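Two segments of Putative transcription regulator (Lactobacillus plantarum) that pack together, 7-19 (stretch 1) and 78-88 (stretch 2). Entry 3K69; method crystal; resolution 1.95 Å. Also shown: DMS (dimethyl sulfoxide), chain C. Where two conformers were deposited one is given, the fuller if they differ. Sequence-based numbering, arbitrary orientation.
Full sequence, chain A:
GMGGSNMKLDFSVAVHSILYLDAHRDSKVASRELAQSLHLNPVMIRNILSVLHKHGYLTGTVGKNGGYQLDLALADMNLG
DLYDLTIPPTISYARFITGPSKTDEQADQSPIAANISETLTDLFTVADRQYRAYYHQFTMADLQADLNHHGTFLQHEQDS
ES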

HETATM    1  N   MSE A   7      -9.366   9.016   1.432  0.50 46.26           N
HETATM    2  CA  MSE A   7      -9.736   8.330   0.155  0.50 45.98           C
HETATM    3  C   MSE A   7      -9.541   6.820   0.302  0.50 40.08           C
HETATM    4  O   MSE A   7     -10.382   6.036  -0.122  0.50 39.35           O
HETATM    5  CB  MSE A   7      -8.911   8.873  -1.015  0.50 45.98           C
HETATM    6  CG  MSE A   7      -9.293   8.283  -2.382  0.50 48.18           C
HETATM    7 SE   MSE A   7      -8.708   9.356  -3.942  0.37 59.17          SE
HETATM    8  CE  MSE A   7      -6.878   9.790  -3.391  0.50 54.65           C
ATOM      9  N   LYS A   8      -8.429   6.409   0.902  1.00 35.78           N
ATOM     10  CA  LYS A   8      -8.250   4.993   1.279  1.00 33.00           C
ATOM     11  C   LYS A   8      -9.173   4.615   2.478  1.00 30.17           C
ATOM     12  O   LYS A   8      -9.449   3.419   2.710  1.00 28.12           O
ATOM     13  CB  LYS A   8      -6.794   4.689   1.565  1.00 32.96           C
ATOM     14  CG  LYS A   8      -5.936   4.580   0.302  1.00 35.07           C
ATOM     15  CD  LYS A   8      -4.654   3.743   0.562  1.00 39.68           C
ATOM     16  CE  LYS A   8      -3.593   4.548   1.348  1.00 47.55           C
ATOM     17  N   LEU A   9      -9.689   5.653   3.175  1.00 24.51           N
ATOM     18  CA  LEU A   9     -10.782   5.525   4.161  1.00 24.90           C
ATOM     19  C   LEU A   9     -12.063   4.885   3.560  1.00 20.59           C
ATOM     20  O   LEU A   9     -12.917   4.332   4.284  1.00 17.50           O
ATOM     21  CB  LEU A   9     -11.092   6.883   4.772  1.00 23.18           C
ATOM     22  CG  LEU A   9     -12.028   6.994   5.975  1.00 26.19           C
ATOM     23  CD1 LEU A   9     -11.647   6.077   7.184  1.00 19.81           C
ATOM     24  CD2 LEU A   9     -12.037   8.448   6.385  1.00 22.62           C
ATOM     25  N   ASP A  10     -12.159   4.910   2.236  1.00 18.97           N
ATOM     26  CA  ASP A  10     -13.355   4.453   1.554  1.00 18.33           C
ATOM     27  C   ASP A  10     -13.622   2.977   1.794  1.00 15.45           C
ATOM     28  O   ASP A  10     -14.771   2.595   1.814  1.00 17.56           O
ATOM     29  CB  ASP A  10     -13.267   4.698   0.043  1.00 20.60           C
ATOM     30  CG  ASP A  10     -13.461   6.182  -0.327  1.00 29.34           C
ATOM     31  OD1 ASP A  10     -13.872   6.965   0.550  1.00 34.14           O
ATOM     32  OD2 ASP A  10     -13.216   6.565  -1.481  1.00 32.01           O
ATOM     33  N   PHE A  11     -12.572   2.143   1.841  1.00 15.05           N
ATOM     34  CA  PHE A  11     -12.767   0.728   2.093  1.00 16.04           C
ATOM     35  C   PHE A  11     -13.489   0.514   3.441  1.00 16.24           C
ATOM     36  O   PHE A  11     -14.510  -0.201   3.520  1.00 15.81           O
ATOM     37  CB  PHE A  11     -11.442  -0.037   2.062  1.00 18.10           C
ATOM     38  CG  PHE A  11     -11.587  -1.543   2.359  1.00 16.47           C
ATOM     39  CD1 PHE A  11     -12.222  -2.380   1.454  1.00 15.13           C
ATOM     40  CD2 PHE A  11     -11.050  -2.099   3.490  1.00 18.55           C
ATOM     41  CE1 PHE A  11     -12.360  -3.730   1.712  1.00 22.51           C
ATOM     42  CE2 PHE A  11     -11.146  -3.459   3.728  1.00 22.19           C
ATOM     43  CZ  PHE A  11     -11.814  -4.271   2.830  1.00 18.87           C
ATOM     44  N   SER A  12     -12.966   1.127   4.494  1.00 17.80           N
ATOM     45  CA  SER A  12     -13.606   1.039   5.815  1.00 17.91           C
ATOM     46  C   SER A  12     -15.020   1.594   5.826  1.00 17.16           C
ATOM     47  O   SER A  12     -15.899   1.033   6.448  1.00 17.51           O
ATOM     48  CB  SER A  12     -12.753   1.754   6.869  1.00 20.55           C
ATOM     49  OG  SER A  12     -13.328   1.659   8.184  1.00 16.78           O
ATOM     50  N   VAL A  13     -15.250   2.704   5.138  1.00 16.14           N
ATOM     51  CA  VAL A  13     -16.603   3.259   5.020  1.00 18.81           C
ATOM     52  C   VAL A  13     -17.549   2.215   4.429  1.00 20.32           C
ATOM     53  O   VAL A  13     -18.644   2.050   4.933  1.00 20.66           O
ATOM     54  CB  VAL A  13     -16.632   4.547   4.199  1.00 20.42           C
ATOM     55  CG1 VAL A  13     -18.099   5.006   3.936  1.00 18.36           C
ATOM     56  CG2 VAL A  13     -15.847   5.622   4.938  1.00 16.39           C
ATOM     57  N   ALA A  14     -17.103   1.499   3.385  1.00 20.01           N
ATOM     58  CA  ALA A  14     -17.921   0.464   2.762  1.00 19.02           C
ATOM     59  C   ALA A  14     -18.127  -0.746   3.671  1.00 17.13           C
ATOM     60  O   ALA A  14     -19.235  -1.181   3.837  1.00 17.65           O
ATOM     61  CB  ALA A  14     -17.362   0.043   1.457  1.00 14.89           C
ATOM     62  N   VAL A  15     -17.063  -1.256   4.261  1.00 16.49           N
ATOM     63  CA  VAL A  15     -17.163  -2.326   5.207  1.00 16.74           C
ATOM     64  C   VAL A  15     -18.104  -2.001   6.349  1.00 15.44           C
ATOM     65  O   VAL A  15     -19.030  -2.764   6.638  1.00 17.15           O
ATOM     66  CB  VAL A  15     -15.763  -2.726   5.768  1.00 18.07           C
ATOM     67  CG1 VAL A  15     -15.902  -3.698   6.883  1.00 20.05           C
ATOM     68  CG2 VAL A  15     -14.833  -3.318   4.657  1.00 11.78           C
ATOM     69  N   HIS A  16     -17.860  -0.873   6.993  1.00 15.87           N
ATOM     70  CA  HIS A  16     -18.661  -0.442   8.133  1.00 17.62           C
ATOM     71  C   HIS A  16     -20.157  -0.244   7.730  1.00 17.34           C
ATOM     72  O   HIS A  16     -21.080  -0.674   8.453  1.00 15.18           O
ATOM     73  CB  HIS A  16     -18.042   0.826   8.715  1.00 19.11           C
ATOM     74  CG  HIS A  16     -18.503   1.156  10.084  1.00 24.84           C
ATOM     75  ND1 HIS A  16     -17.716   1.845  10.986  1.00 26.87           N
ATOM     76  CD2 HIS A  16     -19.675   0.895  10.719  1.00 34.68           C
ATOM     77  CE1 HIS A  16     -18.393   2.001  12.113  1.00 32.66           C
ATOM     78  NE2 HIS A  16     -19.579   1.423  11.980  1.00 29.96           N
ATOM     79  N   SER A  17     -20.397   0.346   6.551  1.00 18.81           N
ATOM     80  CA  SER A  17     -21.760   0.574   6.091  1.00 16.98           C
ATOM     81  C   SER A  17     -22.500  -0.742   5.812  1.00 17.10           C
ATOM     82  O   SER A  17     -23.660  -0.923   6.228  1.00 14.87           O
ATOM     83  CB  SER A  17     -21.770   1.494   4.851  1.00 18.45           C
ATOM     84  OG  SER A  17     -21.303   2.799   5.173  1.00 19.59           O
ATOM     85  N   ILE A  18     -21.840  -1.665   5.111  1.00 16.90           N
ATOM     86  CA  ILE A  18     -22.410  -3.003   4.899  1.00 16.46           C
ATOM     87  C   ILE A  18     -22.718  -3.705   6.223  1.00 17.79           C
ATOM     88  O   ILE A  18     -23.781  -4.298   6.375  1.00 17.09           O
ATOM     89  CB  ILE A  18     -21.522  -3.887   4.003  1.00 15.54           C
ATOM     90  CG1 ILE A  18     -21.396  -3.224   2.616  1.00 19.23           C
ATOM     91  CG2 ILE A  18     -22.140  -5.296   3.890  1.00 17.44           C
ATOM     92  CD1 ILE A  18     -20.248  -3.756   1.728  1.00 16.83           C
ATOM     93  N   LEU A  19     -21.800  -3.654   7.177  1.00 16.81           N
ATOM     94  CA  LEU A  19     -22.068  -4.283   8.469  1.00 17.67           C
ATOM     95  C   LEU A  19     -23.264  -3.626   9.180  1.00 15.16           C
ATOM     96  O   LEU A  19     -24.100  -4.304   9.767  1.00 14.59           O
ATOM     97  CB  LEU A  19     -20.836  -4.282   9.359  1.00 17.35           C
ATOM     98  CG  LEU A  19     -19.653  -5.135   8.907  1.00 17.34           C
ATOM     99  CD1 LEU A  19     -18.429  -4.634   9.652  1.00 13.93           C
ATOM    100  CD2 LEU A  19     -19.907  -6.587   9.128  1.00 18.17           C
ATOM    101  N   ASN A  78     -17.105 -10.933  -1.975  1.00 19.18           N
ATOM    102  CA  ASN A  78     -15.669 -11.072  -1.889  1.00 18.36           C
ATOM    103  C   ASN A  78     -15.012  -9.781  -1.405  1.00 15.83           C
ATOM    104  O   ASN A  78     -15.231  -8.689  -1.963  1.00 15.36           O
ATOM    105  CB  ASN A  78     -15.065 -11.467  -3.250  1.00 17.79           C
ATOM    106  CG  ASN A  78     -13.619 -11.853  -3.132  1.00 19.08           C
ATOM    107  OD1 ASN A  78     -12.741 -10.986  -3.196  1.00 17.43           O
ATOM    108  ND2 ASN A  78     -13.349 -13.145  -2.878  1.00 14.70           N
ATOM    109  N   LEU A  79     -14.177  -9.912  -0.382  1.00 15.38           N
ATOM    110  CA  LEU A  79     -13.517  -8.783   0.239  1.00 15.23           C
ATOM    111  C   LEU A  79     -12.547  -8.086  -0.714  1.00 13.69           C
ATOM    112  O   LEU A  79     -12.402  -6.908  -0.686  1.00 14.87           O
ATOM    113  CB  LEU A  79     -12.809  -9.243   1.522  1.00 19.52           C
ATOM    114  CG  LEU A  79     -12.637  -8.250   2.671  1.00 25.82           C
ATOM    115  CD1 LEU A  79     -13.971  -7.710   3.205  1.00 21.29           C
ATOM    116  CD2 LEU A  79     -11.871  -9.013   3.738  1.00 16.31           C
ATOM    117  N   GLY A  80     -11.900  -8.846  -1.577  1.00 15.70           N
ATOM    118  CA  GLY A  80     -11.048  -8.321  -2.580  1.00 15.03           C
ATOM    119  C   GLY A  80     -11.737  -7.583  -3.678  1.00 16.68           C
ATOM    120  O   GLY A  80     -11.244  -6.563  -4.112  1.00 16.32           O
ATOM    121  N   ASP A  81     -12.863  -8.109  -4.142  1.00 16.93           N
ATOM    122  CA  ASP A  81     -13.757  -7.365  -5.013  1.00 17.66           C
ATOM    123  C   ASP A  81     -14.133  -6.032  -4.370  1.00 14.91           C
ATOM    124  O   ASP A  81     -14.034  -5.007  -4.997  1.00 16.32           O
ATOM    125  CB  ASP A  81     -15.032  -8.165  -5.318  1.00 15.61           C
ATOM    126  CG  ASP A  81     -14.786  -9.340  -6.241  1.00 19.50           C
ATOM    127  OD1 ASP A  81     -13.713  -9.364  -6.879  1.00 22.90           O
ATOM    128  OD2 ASP A  81     -15.672 -10.226  -6.332  1.00 29.17           O
ATOM    129  N   LEU A  82     -14.527  -6.043  -3.116  1.00 18.61           N
ATOM    130  CA  LEU A  82     -14.875  -4.789  -2.427  1.00 18.17           C
ATOM    131  C   LEU A  82     -13.693  -3.806  -2.340  1.00 17.50           C
ATOM    132  O   LEU A  82     -13.842  -2.603  -2.641  1.00 17.01           O
ATOM    133  CB  LEU A  82     -15.429  -5.104  -1.028  1.00 16.92           C
ATOM    134  CG  LEU A  82     -15.951  -3.893  -0.253  1.00 22.10           C
ATOM    135  CD1 LEU A  82     -17.063  -3.197  -1.061  1.00 14.65           C
ATOM    136  CD2 LEU A  82     -16.415  -4.334   1.207  1.00 19.98           C
ATOM    137  N   TYR A  83     -12.519  -4.330  -1.959  1.00 17.56           N
ATOM    138  CA  TYR A  83     -11.278  -3.535  -1.847  1.00 18.67           C
ATOM    139  C   TYR A  83     -10.951  -2.883  -3.209  1.00 19.59           C
ATOM    140  O   TYR A  83     -10.652  -1.697  -3.279  1.00 17.81           O
ATOM    141  CB  TYR A  83     -10.078  -4.398  -1.344  1.00 21.64           C
ATOM    142  CG  TYR A  83      -8.870  -3.551  -1.016  1.00 18.12           C
ATOM    143  CD1 TYR A  83      -7.972  -3.153  -2.021  1.00 18.49           C
ATOM    144  CD2 TYR A  83      -8.666  -3.078   0.276  1.00 18.27           C
ATOM    145  CE1 TYR A  83      -6.908  -2.312  -1.736  1.00 27.05           C
ATOM    146  CE2 TYR A  83      -7.573  -2.220   0.582  1.00 26.47           C
ATOM    147  CZ  TYR A  83      -6.710  -1.836  -0.437  1.00 27.66           C
ATOM    148  OH  TYR A  83      -5.629  -1.004  -0.173  1.00 28.76           O
ATOM    149  N   ASP A  84     -11.012  -3.687  -4.271  1.00 18.64           N
ATOM    150  CA  ASP A  84     -10.663  -3.237  -5.594  1.00 17.90           C
ATOM    151  C   ASP A  84     -11.634  -2.166  -6.077  1.00 20.62           C
ATOM    152  O   ASP A  84     -11.219  -1.197  -6.737  1.00 18.81           O
ATOM    153  CB  ASP A  84     -10.573  -4.400  -6.592  1.00 19.79           C
ATOM    154  CG  ASP A  84      -9.467  -5.414  -6.265  1.00 28.84           C
ATOM    155  OD1 ASP A  84      -8.515  -5.146  -5.465  1.00 23.68           O
ATOM    156  OD2 ASP A  84      -9.584  -6.532  -6.813  1.00 22.84           O
ATOM    157  N   LEU A  85     -12.916  -2.303  -5.720  1.00 19.98           N
ATOM    158  CA  LEU A  85     -13.905  -1.285  -6.065  1.00 19.02           C
ATOM    159  C   LEU A  85     -13.680   0.021  -5.317  1.00 17.89           C
ATOM    160  O   LEU A  85     -13.695   1.087  -5.912  1.00 19.52           O
ATOM    161  CB  LEU A  85     -15.336  -1.810  -5.844  1.00 21.64           C
ATOM    162  CG  LEU A  85     -16.534  -0.892  -6.164  1.00 20.48           C
ATOM    163  CD1 LEU A  85     -16.593  -0.509  -7.668  1.00 24.20           C
ATOM    164  CD2 LEU A  85     -17.824  -1.578  -5.654  1.00 21.08           C
ATOM    165  N   THR A  86     -13.463  -0.047  -4.024  1.00 20.17           N
ATOM    166  CA  THR A  86     -13.367   1.148  -3.209  1.00 20.41           C
ATOM    167  C   THR A  86     -11.997   1.812  -3.291  1.00 22.72           C
ATOM    168  O   THR A  86     -11.896   3.002  -3.063  1.00 21.61           O
ATOM    169  CB  THR A  86     -13.737   0.846  -1.737  1.00 20.54           C
ATOM    170  OG1 THR A  86     -12.830  -0.104  -1.186  1.00 19.51           O
ATOM    171  CG2 THR A  86     -15.183   0.307  -1.636  1.00 22.21           C
ATOM    172  N   ILE A  87     -10.949   1.037  -3.583  1.00 22.90           N
ATOM    173  CA  ILE A  87      -9.582   1.565  -3.699  1.00 23.04           C
ATOM    174  C   ILE A  87      -9.032   1.069  -5.039  1.00 23.26           C
ATOM    175  O   ILE A  87      -8.299   0.116  -5.073  1.00 22.54           O
ATOM    176  CB  ILE A  87      -8.687   1.169  -2.476  1.00 21.63           C
ATOM    177  CG1 ILE A  87      -9.316   1.676  -1.176  1.00 25.64           C
ATOM    178  CG2 ILE A  87      -7.257   1.777  -2.591  1.00 21.18           C
ATOM    179  CD1 ILE A  87      -8.564   1.320   0.030  1.00 20.67           C
ATOM    180  N   PRO A  88      -9.424   1.703  -6.160  1.00 21.58           N
ATOM    181  CA  PRO A  88      -9.094   1.095  -7.473  1.00 23.88           C
ATOM    182  C   PRO A  88      -7.573   0.984  -7.744  1.00 25.78           C
ATOM    183  O   PRO A  88      -6.808   1.776  -7.228  1.00 23.83           O
ATOM    184  CB  PRO A  88      -9.785   2.026  -8.495  1.00 25.50           C
ATOM    185  CG  PRO A  88     -10.714   2.887  -7.704  1.00 23.72           C
ATOM    186  CD  PRO A  88     -10.194   2.947  -6.296  1.00 22.98           C
TER
HETATM  187  S   DMS C 163      -5.773  -0.035   3.335  1.00 34.77           S
HETATM  188  O   DMS C 163      -4.969   0.242   1.761  1.00 38.93           O
HETATM  189  C1  DMS C 163      -4.647   0.100   4.735  1.00 27.93           C
HETATM  190  C2  DMS C 163      -6.835   1.405   3.694  1.00 32.54           C
HETATM  191  O   HOH W   1     -14.051   4.945  -4.428  1.00 42.55           O

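This is an apolar, helix-on-helix contact in which two large side chains, F11 from one helix and L82 from the other, interlock as reciprocal knobs, with no direct hydrogen bond joining the atoms modelled in the two stretches. The axes approach to 8.9 Å and their N-to-C directions differ by 132°, so the helices run roughly against each other but well off antiparallel. They come nearest where stretch 2 is finishing its helix and stretch 1 is beginning its own: F11 CA and T86 CA lie 5.4 Å apart.

F11 loses more surface to the partner than any other residue here. Its CA-to-CB bond points sideways, and with chi1 at t the ring lies among L79, L82, Y83 and T86, residues spaced as i, i+3, i+4 and i+7 along one side of a helix. Y83 takes one face of the ring, with F11 CD1 3.8 Å from Y83 CD2; the two rings form an edge-to-face pair, the edge of Y83 directed at the face of F11, with centroids 5.1 Å apart and planes at 58°. Further along the ring, F11 CZ is 4.1 Å from L79 CG and F11 CE1 is 4.1 Å from L82 CG.

The reverse knob is L82, whose CB points toward stretch 1 and whose side chain sits among F11, A14, V15 and I18, the same i, i+3, i+4, i+7 pattern read from the other helix. Its closest approaches to the last three are L82 CD1 to A14 CB at 4.1 Å, and L82 CD2 to V15 CG2 and to I18 CD1, both at 3.9 Å; the two methyls share A14 and I18, while V15 is met by CD2. The CA-to-CB bond of A14 points toward the partner, and its methyl also meets T86, with A14 CB 3.8 Å from T86 CG2.

T86 shows how a polar residue can be accommodated in such a buried site. Its hydroxyl donates back to its own helix, T86 OG1 to L82 O at 3.1 Å, so its proton is already engaged while the oxygen sits close to F11, T86 OG1 being 3.4 Å from F11 CA and near the plane of the aromatic ring. The methyl is left to pack on A14.

Toward the start of stretch 1 the contact becomes more open. I87, the first residue to leave helical geometry after T86, extends its side chain so that I87 CD1 lies 3.8 Å from F11 CB and 3.5 Å from K8 O. On the D10 side, a water spans the two stretches, its oxygen donating to T86 O at 3.2 Å and, weakly, to D10 OD2 at 3.5 Å.

Y83 also has a polar end beyond the ring pair: Y83 OH donates to the O of a bound dimethyl sulfoxide, probably from the crystallisation liquor, over a very short 2.4 Å. The same molecule touches stretch 1, its C2 lying 3.4 Å from K8 O.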